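Local atomic coordinates of uncharacterized protein (Neisseria meningitidis MC58, PDB entry 2R2A), a protein that probably binds nucleotide as the P-loop NTPase-like N-terminal domain of a membrane-associated zonular occludens toxin (Zot) family protein. Residues K42-I47 with Y78-K83. Numbering follows the deposited sequence.
Sequences KVFTNI and YEWIKK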
loop_
_atom_site.group_PDB
_atom_site.type_symbol
_atom_site.label_atom_id
_atom_site.label_comp_id
_atom_site.label_asym_id
_atom_site.label_seq_id
_atom_site.Cartn_x
_atom_site.Cartn_y
_atom_site.Cartn_z
ATOM N N LYS A 42 14.540 0.004 2.550
ATOM C CA LYS A 42 13.948 1.040 3.376
ATOM C C LYS A 42 12.428 1.016 3.176
ATOM O O LYS A 42 11.969 0.873 2.043
ATOM C CB LYS A 42 14.506 2.399 2.961
ATOM C CG LYS A 42 14.023 3.549 3.793
ATOM C CD LYS A 42 14.853 4.830 3.491
ATOM C CE LYS A 42 14.535 5.921 4.520
ATOM N NZ LYS A 42 15.083 7.292 4.183
ATOM N N VAL A 43 11.672 1.124 4.273
ATOM C CA VAL A 43 10.191 1.129 4.266
ATOM C C VAL A 43 9.647 2.519 4.676
ATOM O O VAL A 43 10.037 3.060 5.707
ATOM C CB VAL A 43 9.616 0.019 5.196
ATOM C CG1 VAL A 43 8.057 0.012 5.204
ATOM C CG2 VAL A 43 10.114 -1.379 4.769
ATOM N N PHE A 44 8.807 3.112 3.835
ATOM C CA PHE A 44 8.109 4.362 4.178
ATOM C C PHE A 44 6.674 3.983 4.456
ATOM O O PHE A 44 6.060 3.271 3.655
ATOM C CB PHE A 44 8.157 5.358 3.008
ATOM C CG PHE A 44 9.564 5.838 2.673
ATOM C CD1 PHE A 44 10.301 5.243 1.654
ATOM C CD2 PHE A 44 10.109 6.914 3.364
ATOM C CE1 PHE A 44 11.599 5.699 1.340
ATOM C CE2 PHE A 44 11.414 7.375 3.073
ATOM C CZ PHE A 44 12.147 6.761 2.055
ATOM N N THR A 45 6.125 4.423 5.578
ATOM C CA THR A 45 4.725 4.110 5.840
ATOM C C THR A 45 4.100 5.095 6.786
ATOM O O THR A 45 4.810 5.833 7.462
ATOM C CB THR A 45 4.529 2.635 6.323
ATOM O OG1 THR A 45 3.133 2.295 6.367
ATOM C CG2 THR A 45 5.185 2.388 7.684
ATOM N N ASN A 46 2.765 5.127 6.799
ATOM C CA ASN A 46 2.006 5.911 7.778
ATOM C C ASN A 46 1.348 4.994 8.823
ATOM O O ASN A 46 0.588 5.475 9.659
ATOM C CB ASN A 46 0.943 6.815 7.088
ATOM C CG ASN A 46 -0.113 6.020 6.322
ATOM O OD1 ASN A 46 0.173 4.970 5.749
ATOM N ND2 ASN A 46 -1.357 6.530 6.307
ATOM N N ILE A 47 1.601 3.677 8.757
ATOM C CA ILE A 47 0.970 2.748 9.700
ATOM C C ILE A 47 1.508 2.966 11.113
ATOM O O ILE A 47 2.709 2.918 11.310
ATOM C CB ILE A 47 1.166 1.279 9.307
ATOM C CG1 ILE A 47 0.334 0.942 8.035
ATOM C CG2 ILE A 47 0.681 0.354 10.421
ATOM C CD1 ILE A 47 0.772 -0.344 7.423
ATOM N N TYR A 78 6.712 12.448 -5.063
ATOM C CA TYR A 78 7.287 12.563 -6.384
ATOM C C TYR A 78 8.672 13.247 -6.344
ATOM O O TYR A 78 9.487 13.015 -7.223
ATOM C CB TYR A 78 6.330 13.303 -7.336
ATOM C CG TYR A 78 6.132 14.771 -7.031
ATOM C CD1 TYR A 78 5.156 15.197 -6.115
ATOM C CD2 TYR A 78 6.896 15.744 -7.685
ATOM C CE1 TYR A 78 4.970 16.565 -5.848
ATOM C CE2 TYR A 78 6.723 17.090 -7.416
ATOM C CZ TYR A 78 5.766 17.493 -6.504
ATOM O OH TYR A 78 5.620 18.835 -6.253
ATOM N N GLU A 79 8.916 14.065 -5.317
ATOM C CA GLU A 79 10.193 14.763 -5.162
ATOM C C GLU A 79 11.220 13.854 -4.476
ATOM O O GLU A 79 12.159 13.383 -5.127
ATOM C CB GLU A 79 10.026 16.077 -4.388
ATOM C CG GLU A 79 9.335 17.212 -5.155
ATOM C CD GLU A 79 9.463 18.582 -4.461
ATOM O OE1 GLU A 79 8.818 19.557 -4.908
ATOM O OE2 GLU A 79 10.223 18.695 -3.473
ATOM N N TRP A 80 11.047 13.618 -3.176
ATOM C CA TRP A 80 12.013 12.854 -2.388
ATOM C C TRP A 80 12.209 11.373 -2.762
ATOM O O TRP A 80 13.249 10.810 -2.429
ATOM C CB TRP A 80 11.722 12.966 -0.888
ATOM C CG TRP A 80 10.322 12.619 -0.442
ATOM C CD1 TRP A 80 9.287 13.491 -0.281
ATOM C CD2 TRP A 80 9.816 11.321 -0.040
ATOM N NE1 TRP A 80 8.170 12.829 0.168
ATOM C CE2 TRP A 80 8.462 11.503 0.331
ATOM C CE3 TRP A 80 10.373 10.030 0.035
ATOM C CZ2 TRP A 80 7.648 10.445 0.780
ATOM C CZ3 TRP A 80 9.563 8.976 0.474
ATOM C CH2 TRP A 80 8.207 9.192 0.833
ATOM N N ILE A 81 11.224 10.736 -3.408
ATOM C CA ILE A 81 11.362 9.326 -3.812
ATOM C C ILE A 81 12.491 9.097 -4.848
ATOM O O ILE A 81 13.022 7.976 -4.958
ATOM C CB ILE A 81 10.017 8.665 -4.263
ATOM C CG1 ILE A 81 10.024 7.158 -3.996
ATOM C CG2 ILE A 81 9.747 8.882 -5.735
ATOM C CD1 ILE A 81 9.907 6.736 -2.514
ATOM N N LYS A 82 12.857 10.153 -5.576
ATOM C CA LYS A 82 13.857 10.056 -6.646
ATOM C C LYS A 82 15.290 10.230 -6.141
ATOM O O LYS A 82 16.263 10.032 -6.895
ATOM C CB LYS A 82 13.522 11.018 -7.794
ATOM C CG LYS A 82 12.013 11.041 -8.052
ATOM C CD LYS A 82 11.597 11.229 -9.502
ATOM C CE LYS A 82 10.115 10.778 -9.643
ATOM N NZ LYS A 82 9.345 11.522 -10.688
ATOM N N LYS A 83 15.431 10.578 -4.862
ATOM C CA LYS A 83 16.767 10.766 -4.305
ATOM C C LYS A 83 17.455 9.482 -3.875
ATOM O O LYS A 83 16.837 8.635 -3.219
ATOM C CB LYS A 83 16.808 11.859 -3.228
ATOM C CG LYS A 83 16.139 11.603 -1.899
ATOM C CD LYS A 83 16.114 12.954 -1.146
ATOM C CE LYS A 83 15.225 12.919 0.091
ATOM N NZ LYS A 83 14.702 14.294 0.419
#
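F44 of strand 43-45 meets W80 and I81 on segment 78-83, which carries the short helix 77-80, across a backbone gap in which the nearest CA atoms, those of F44 and I81, lie 10.0 Å apart. The separation is bridged by the long side chains of F44, W80 and I81. W80 to K83 form a type I beta turn, with K83 N hydrogen-bonded to W80 O at 3.3 Å. On the strand side, T45 OG1 accepts a nearly straight hydrogen bond (165°) from I47 N, which makes an ST turn as the strand gives way to loop.

The bridge is an edge-to-face aromatic pair, tilted rather than square: the planes meet at 51° and the centroid of the F44 ring is 4.8 Å from that of the six-membered ring of W80. W80 CZ3 sits over the middle of one F44 face, and its closest approach is 3.6 Å to F44 CE2. A phenyl suits this place, being a flat, apolar target without a polar atom to satisfy; the indole suits the other side, since its benzo edge reaches the strand while NE1 is left to bond S73 O. The torsion of W80 (chi1 53°) sets CG between the backbone N and the carbonyl carbon and sends the indole toward the strand. I81 adds a looser touch, the CD1 at the end of its chain extending to 4.3 Å from F44 CE1; isoleucine suits this buried place because it is wholly apolar.

F44 is bonded through its backbone to I90 and I92 of the neighbouring parallel strand 90-93, while I57 and L72, from strands 55-58 and 72-73, touch both aromatic residues. I81 also packs on V91. The contact thus packs helix 77-80 against the parallel part of the mixed sheet, on the side that ends at strand 72-73.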